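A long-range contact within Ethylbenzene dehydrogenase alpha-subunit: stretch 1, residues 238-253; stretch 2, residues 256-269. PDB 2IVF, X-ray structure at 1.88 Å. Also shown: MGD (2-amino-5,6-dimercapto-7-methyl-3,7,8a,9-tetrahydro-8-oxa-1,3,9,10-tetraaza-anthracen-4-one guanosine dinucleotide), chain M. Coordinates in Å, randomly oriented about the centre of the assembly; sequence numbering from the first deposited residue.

Stretch 1 (238-253) GYSADNLLDAELIFMT
Stretch 2 256-269: NWSYTYPSSYHFLS

Stretch 1 runs from an extended entry into a 3-10 segment, residues 241-246, and then into a strand, 249-253; stretch 2 has a short helix at 257-260, a bend, and a second helix that includes 266-269 and continues beyond. No hydrogen bond crosses between them. The 530 Å² of buried surface is held by apolar and aromatic packing, with the CA atoms of Asp242 and Phe267 6.0 Å apart and those of Met252 and Asn256 7.6 Å apart.

Tyr239 (phi/psi -132/164, chi1 p) leads off with a loose approach, its OH 4.3 Å from Trp257 CZ2. Ser240, also extended at -92/154 and chi1 p, starts the turn: its O accepts from Asn243 N at 2.8 Å, and its OG donates to Asp242 OD1 at 2.6 Å. The 3-10 segment begins near -60/-30 and is carried by i to i+3 bonds such as Leu245 N to Asp242 O, 2.9 Å.

Ala241 points toward stretch 2, and its small methyl fits closely among three residues: CB lies 3.3 Å from Phe267 CD2, 3.7 Å from Tyr261 OH and 3.8 Å from Ser264 CB. Phe267 (chi1 m, chi2 -72°) presents one ring face to the backbone here, to Ala241 C and Asp242 CA. Asp242 (chi1 p) brings its CB to 3.5 Å from Phe267 CE1, while its carboxylate leads away from stretch 2.

Leu244 (m, t) points toward the partner and joins its two helices: its CD1 packs 3.7 Å from Trp257 CZ3 and 3.9 Å from Leu268 CB. Leu245, also m, t, starts sideways but extends CD1 to the Phe267 ring edge, 3.9 Å from CD1 of that residue.

Ala247 is extended (-93/148), Glu248 interrupts at -102/-19, and the strand runs from Leu249 to Thr253. Strand alternation directs Ile250 and Met252 toward stretch 2 and Phe251 and Thr253 away. Ile250 (-123/126; m, t) places CG2 3.7 Å from Leu268 CD1; Leu268 reaches it with a t, p side chain. Met252 (-96/116; chi1 and chi2 m, chi3 148°) covers one face of Trp257, whose chi1 is m and chi2 22°. Met252 CE sits 3.6 Å from the centroid of the six-membered ring of Trp257, only 6° off its normal, a CH-pi contact; SD lies 3.9 Å from the five-membered ring centroid, a sulfur-aromatic one. The same CE touches Leu268 CD1 at 3.9 Å.

Beyond the strand, Asn256 N and Thr260 OG1 donate to O1A of the MGD cofactor at 2.9 and 2.8 Å.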

# COMPACT_ATOMS: atom_id res chain seq x y z
N GLY A 238 21.96 -8.32 -2.11
CA GLY A 238 21.09 -7.53 -1.30
C GLY A 238 21.58 -7.23 0.10
O GLY A 238 22.60 -7.73 0.54
N TYR A 239 20.79 -6.43 0.81
CA TYR A 239 21.02 -6.24 2.20
C TYR A 239 19.70 -6.39 2.91
O TYR A 239 18.63 -6.39 2.29
CB TYR A 239 21.64 -4.86 2.46
CG TYR A 239 20.87 -3.65 1.94
CD1 TYR A 239 21.15 -3.08 0.74
CD2 TYR A 239 19.92 -3.02 2.73
CE1 TYR A 239 20.51 -1.95 0.31
CE2 TYR A 239 19.26 -1.90 2.32
CZ TYR A 239 19.55 -1.35 1.11
OH TYR A 239 18.88 -0.19 0.68
N SER A 240 19.79 -6.57 4.23
CA SER A 240 18.62 -6.59 5.07
C SER A 240 18.39 -5.15 5.56
O SER A 240 19.34 -4.38 5.67
CB SER A 240 18.79 -7.53 6.25
OG SER A 240 19.94 -7.24 7.07
N ALA A 241 17.15 -4.82 5.88
CA ALA A 241 16.77 -3.41 6.10
C ALA A 241 17.55 -2.77 7.24
O ALA A 241 17.76 -1.53 7.21
CB ALA A 241 15.28 -3.26 6.32
N ASP A 242 17.96 -3.58 8.22
CA ASP A 242 18.70 -3.07 9.39
C ASP A 242 20.13 -2.68 9.01
O ASP A 242 20.78 -1.97 9.77
CB ASP A 242 18.66 -4.03 10.59
CG ASP A 242 19.21 -5.44 10.28
OD1 ASP A 242 19.50 -5.70 9.10
OD2 ASP A 242 19.27 -6.29 11.21
N ASN A 243 20.58 -3.05 7.80
CA ASN A 243 21.87 -2.60 7.24
C ASN A 243 21.92 -1.07 7.15
O ASN A 243 22.99 -0.46 7.32
CB ASN A 243 22.10 -3.18 5.86
CG ASN A 243 23.50 -2.90 5.30
OD1 ASN A 243 24.50 -3.15 5.97
ND2 ASN A 243 23.57 -2.40 4.07
N LEU A 244 20.77 -0.43 6.98
CA LEU A 244 20.72 1.04 6.96
C LEU A 244 21.19 1.65 8.26
O LEU A 244 21.68 2.77 8.28
CB LEU A 244 19.29 1.55 6.70
CG LEU A 244 18.59 1.31 5.37
CD1 LEU A 244 17.29 2.14 5.34
CD2 LEU A 244 19.52 1.60 4.18
N LEU A 245 21.09 0.91 9.36
CA LEU A 245 21.55 1.42 10.62
C LEU A 245 23.08 1.53 10.72
O LEU A 245 23.59 2.15 11.65
CB LEU A 245 21.04 0.56 11.72
CG LEU A 245 19.51 0.57 11.88
CD1 LEU A 245 19.10 -0.49 12.91
CD2 LEU A 245 19.07 1.99 12.29
N ASP A 246 23.78 0.91 9.77
CA ASP A 246 25.21 1.03 9.64
C ASP A 246 25.71 2.02 8.56
O ASP A 246 26.90 2.16 8.38
CB ASP A 246 25.79 -0.35 9.35
CG ASP A 246 25.76 -1.26 10.58
OD1 ASP A 246 25.99 -0.74 11.68
OD2 ASP A 246 25.57 -2.48 10.42
N ALA A 247 24.78 2.67 7.86
CA ALA A 247 25.09 3.61 6.83
C ALA A 247 25.13 5.00 7.45
O ALA A 247 24.48 5.25 8.48
CB ALA A 247 24.04 3.52 5.73
N GLU A 248 25.97 5.86 6.91
CA GLU A 248 26.04 7.28 7.34
C GLU A 248 25.32 8.14 6.33
O GLU A 248 24.92 9.26 6.60
CB GLU A 248 27.50 7.71 7.46
CG GLU A 248 28.25 6.94 8.48
CD GLU A 248 29.73 7.23 8.46
OE1 GLU A 248 30.33 7.29 7.38
OE2 GLU A 248 30.29 7.38 9.57
N LEU A 249 25.13 7.61 5.12
CA LEU A 249 24.51 8.38 4.05
C LEU A 249 23.71 7.38 3.26
O LEU A 249 24.24 6.31 2.95
CB LEU A 249 25.54 8.98 3.10
CG LEU A 249 25.09 9.82 1.90
CD1 LEU A 249 24.24 11.00 2.37
CD2 LEU A 249 26.35 10.29 1.07
N ILE A 250 22.41 7.66 3.10
CA ILE A 250 21.47 6.73 2.48
C ILE A 250 20.79 7.41 1.30
O ILE A 250 20.21 8.51 1.43
CB ILE A 250 20.37 6.27 3.47
CG1 ILE A 250 20.99 5.58 4.70
CG2 ILE A 250 19.33 5.37 2.75
CD1 ILE A 250 20.10 5.50 5.95
N PHE A 251 20.87 6.77 0.14
CA PHE A 251 20.19 7.23 -1.07
C PHE A 251 19.02 6.33 -1.46
O PHE A 251 19.23 5.17 -1.84
CB PHE A 251 21.17 7.24 -2.27
CG PHE A 251 22.19 8.30 -2.20
CD1 PHE A 251 21.89 9.60 -2.60
CD2 PHE A 251 23.47 8.01 -1.80
CE1 PHE A 251 22.84 10.60 -2.53
CE2 PHE A 251 24.43 8.99 -1.76
CZ PHE A 251 24.12 10.30 -2.10
N MET A 252 17.80 6.87 -1.37
CA MET A 252 16.60 6.20 -1.87
C MET A 252 16.37 6.75 -3.24
O MET A 252 16.12 7.95 -3.37
CB MET A 252 15.41 6.52 -0.97
CG MET A 252 15.56 5.95 0.42
SD MET A 252 15.26 4.17 0.32
CE MET A 252 16.32 3.54 1.58
N THR A 253 16.44 5.91 -4.28
CA THR A 253 16.39 6.42 -5.64
C THR A 253 15.56 5.47 -6.49
O THR A 253 15.53 4.27 -6.22
CB THR A 253 17.79 6.57 -6.23
OG1 THR A 253 17.65 7.11 -7.54
CG2 THR A 253 18.59 5.25 -6.27
N ASN A 256 10.23 4.14 -3.64
CA ASN A 256 9.23 4.87 -2.87
C ASN A 256 8.78 4.01 -1.69
O ASN A 256 7.64 3.55 -1.62
CB ASN A 256 8.06 5.22 -3.77
CG ASN A 256 7.02 6.04 -3.08
OD1 ASN A 256 7.29 6.71 -2.10
ND2 ASN A 256 5.81 5.95 -3.56
N TRP A 257 9.73 3.76 -0.81
CA TRP A 257 9.48 2.92 0.37
C TRP A 257 8.23 3.24 1.18
O TRP A 257 7.67 2.33 1.82
CB TRP A 257 10.67 2.95 1.28
CG TRP A 257 11.78 1.99 0.95
CD1 TRP A 257 12.04 1.39 -0.26
CD2 TRP A 257 12.80 1.58 1.82
NE1 TRP A 257 13.15 0.59 -0.17
CE2 TRP A 257 13.65 0.69 1.11
CE3 TRP A 257 13.06 1.81 3.15
CZ2 TRP A 257 14.75 0.07 1.71
CZ3 TRP A 257 14.14 1.21 3.73
CH2 TRP A 257 14.96 0.34 3.03
N SER A 258 7.83 4.52 1.26
CA SER A 258 6.58 4.86 1.95
C SER A 258 5.46 3.99 1.41
O SER A 258 4.70 3.42 2.15
CB SER A 258 6.21 6.30 1.72
OG SER A 258 4.94 6.59 2.28
N TYR A 259 5.37 3.90 0.09
CA TYR A 259 4.41 3.02 -0.54
C TYR A 259 4.83 1.57 -0.51
O TYR A 259 4.03 0.67 -0.21
CB TYR A 259 4.23 3.38 -2.02
CG TYR A 259 3.33 4.56 -2.29
CD1 TYR A 259 3.18 5.60 -1.36
CD2 TYR A 259 2.66 4.65 -3.47
CE1 TYR A 259 2.33 6.67 -1.64
CE2 TYR A 259 1.79 5.70 -3.77
CZ TYR A 259 1.64 6.71 -2.86
OH TYR A 259 0.79 7.74 -3.19
N THR A 260 6.09 1.33 -0.82
CA THR A 260 6.52 0.00 -1.27
C THR A 260 7.25 -0.88 -0.24
O THR A 260 7.44 -2.08 -0.49
CB THR A 260 7.36 0.13 -2.56
OG1 THR A 260 8.63 0.72 -2.24
CG2 THR A 260 6.61 0.95 -3.59
N TYR A 261 7.57 -0.35 0.93
CA TYR A 261 8.23 -1.13 1.99
C TYR A 261 7.81 -0.66 3.34
O TYR A 261 8.64 -0.39 4.20
CB TYR A 261 9.76 -1.03 1.82
CG TYR A 261 10.61 -2.11 2.46
CD1 TYR A 261 10.08 -3.28 2.97
CD2 TYR A 261 11.98 -1.97 2.48
CE1 TYR A 261 10.89 -4.26 3.50
CE2 TYR A 261 12.78 -2.93 2.99
CZ TYR A 261 12.25 -4.10 3.47
OH TYR A 261 13.10 -5.05 3.96
N PRO A 262 6.48 -0.59 3.57
CA PRO A 262 6.01 -0.08 4.86
C PRO A 262 6.38 -0.93 6.04
O PRO A 262 6.50 -0.41 7.12
CB PRO A 262 4.49 -0.00 4.69
CG PRO A 262 4.16 -0.98 3.57
CD PRO A 262 5.38 -0.97 2.68
N SER A 263 6.61 -2.24 5.83
CA SER A 263 6.95 -3.11 6.95
C SER A 263 8.30 -2.75 7.53
O SER A 263 8.51 -3.02 8.71
CB SER A 263 6.94 -4.60 6.59
OG SER A 263 7.86 -4.91 5.58
N SER A 264 9.19 -2.16 6.73
CA SER A 264 10.55 -1.88 7.20
C SER A 264 11.04 -0.48 6.96
O SER A 264 12.18 -0.16 7.25
CB SER A 264 11.50 -2.93 6.72
OG SER A 264 11.18 -4.17 7.36
N TYR A 265 10.15 0.37 6.47
CA TYR A 265 10.44 1.80 6.30
C TYR A 265 11.10 2.40 7.55
O TYR A 265 11.99 3.28 7.47
CB TYR A 265 9.13 2.52 6.05
CG TYR A 265 9.17 4.01 5.87
CD1 TYR A 265 9.14 4.85 6.95
CD2 TYR A 265 9.08 4.58 4.61
CE1 TYR A 265 9.12 6.21 6.81
CE2 TYR A 265 9.03 5.97 4.47
CZ TYR A 265 9.03 6.77 5.56
OH TYR A 265 8.92 8.14 5.50
N HIS A 266 10.64 1.93 8.70
CA HIS A 266 11.13 2.44 9.99
C HIS A 266 12.64 2.46 10.12
O HIS A 266 13.20 3.36 10.79
CB HIS A 266 10.50 1.65 11.14
CG HIS A 266 11.01 0.25 11.29
ND1 HIS A 266 12.07 -0.06 12.11
CD2 HIS A 266 10.54 -0.93 10.83
CE1 HIS A 266 12.25 -1.37 12.11
NE2 HIS A 266 11.35 -1.92 11.33
N PHE A 267 13.31 1.49 9.51
CA PHE A 267 14.78 1.43 9.55
C PHE A 267 15.39 2.70 8.90
O PHE A 267 16.40 3.21 9.35
CB PHE A 267 15.32 0.17 8.87
CG PHE A 267 15.11 -1.09 9.67
CD1 PHE A 267 15.86 -1.32 10.81
CD2 PHE A 267 14.23 -2.06 9.24
CE1 PHE A 267 15.71 -2.47 11.55
CE2 PHE A 267 14.06 -3.25 9.98
CZ PHE A 267 14.80 -3.47 11.10
N LEU A 268 14.73 3.20 7.87
CA LEU A 268 15.11 4.48 7.25
C LEU A 268 14.91 5.67 8.19
O LEU A 268 15.84 6.43 8.40
CB LEU A 268 14.36 4.70 5.95
CG LEU A 268 14.73 5.97 5.17
CD1 LEU A 268 16.21 5.92 4.62
CD2 LEU A 268 13.71 6.14 4.01
N SER A 269 13.73 5.84 8.80
CA SER A 269 13.56 6.93 9.76
C SER A 269 14.40 6.82 11.02
O SER A 269 14.79 7.81 11.62
CB SER A 269 12.10 7.16 10.17
OG SER A 269 11.63 6.02 10.84
PB MGD M . 8.60 2.18 -7.61
O1B MGD M . 7.32 2.07 -6.85
O2B MGD M . 8.48 2.03 -9.08
O3B MGD M . 9.75 1.20 -7.16
O3A MGD M . 8.79 -0.51 -5.53
PA MGD M . 10.04 0.47 -5.74
O1A MGD M . 10.02 1.38 -4.59
O2A MGD M . 11.24 -0.31 -5.98
O5' MGD M . 9.28 3.60 -7.31
C5' MGD M . 8.51 4.80 -7.48
C4' MGD M . 9.43 6.02 -7.45
O4' MGD M . 10.26 6.03 -8.61
C3' MGD M . 8.48 7.17 -7.67
O3' MGD M . 8.10 7.65 -6.39
C2' MGD M . 9.35 8.18 -8.44
O2' MGD M . 9.58 9.34 -7.62
C1' MGD M . 10.65 7.41 -8.71
N9 MGD M . 11.10 7.69 -10.09
C8 MGD M . 10.42 7.55 -11.24
N7 MGD M . 11.19 7.87 -12.29
C5 MGD M . 12.40 8.21 -11.77
C6 MGD M . 13.61 8.65 -12.28
O6 MGD M . 13.85 8.86 -13.48
N1 MGD M . 14.65 8.88 -11.38
C2 MGD M . 14.55 8.73 -9.99
N2 MGD M . 15.62 9.00 -9.17
N3 MGD M . 13.37 8.28 -9.52
C4 MGD M . 12.33 8.05 -10.37
C10 MGD M . 8.49 -1.49 -6.44
C11 MGD M . 8.25 -2.78 -5.70
O11 MGD M . 7.24 -2.56 -4.80
C12 MGD M . 7.97 -4.00 -6.59
S12 MGD M . 8.74 -4.20 -8.16
C13 MGD M . 7.11 -4.97 -6.15
S13 MGD M . 6.82 -6.36 -7.15
C14 MGD M . 6.40 -4.84 -4.85
N15 MGD M . 5.03 -4.34 -5.16
C16 MGD M . 4.31 -3.56 -4.24
C17 MGD M . 2.99 -3.21 -4.42
O17 MGD M . 2.36 -3.56 -5.45
N18 MGD M . 2.38 -2.42 -3.43
C19 MGD M . 3.02 -2.01 -2.30
N19 MGD M . 2.34 -1.25 -1.43
N20 MGD M . 4.31 -2.34 -2.18
C21 MGD M . 4.94 -3.11 -3.08
N22 MGD M . 6.28 -3.45 -2.92
C23 MGD M . 7.15 -3.75 -4.01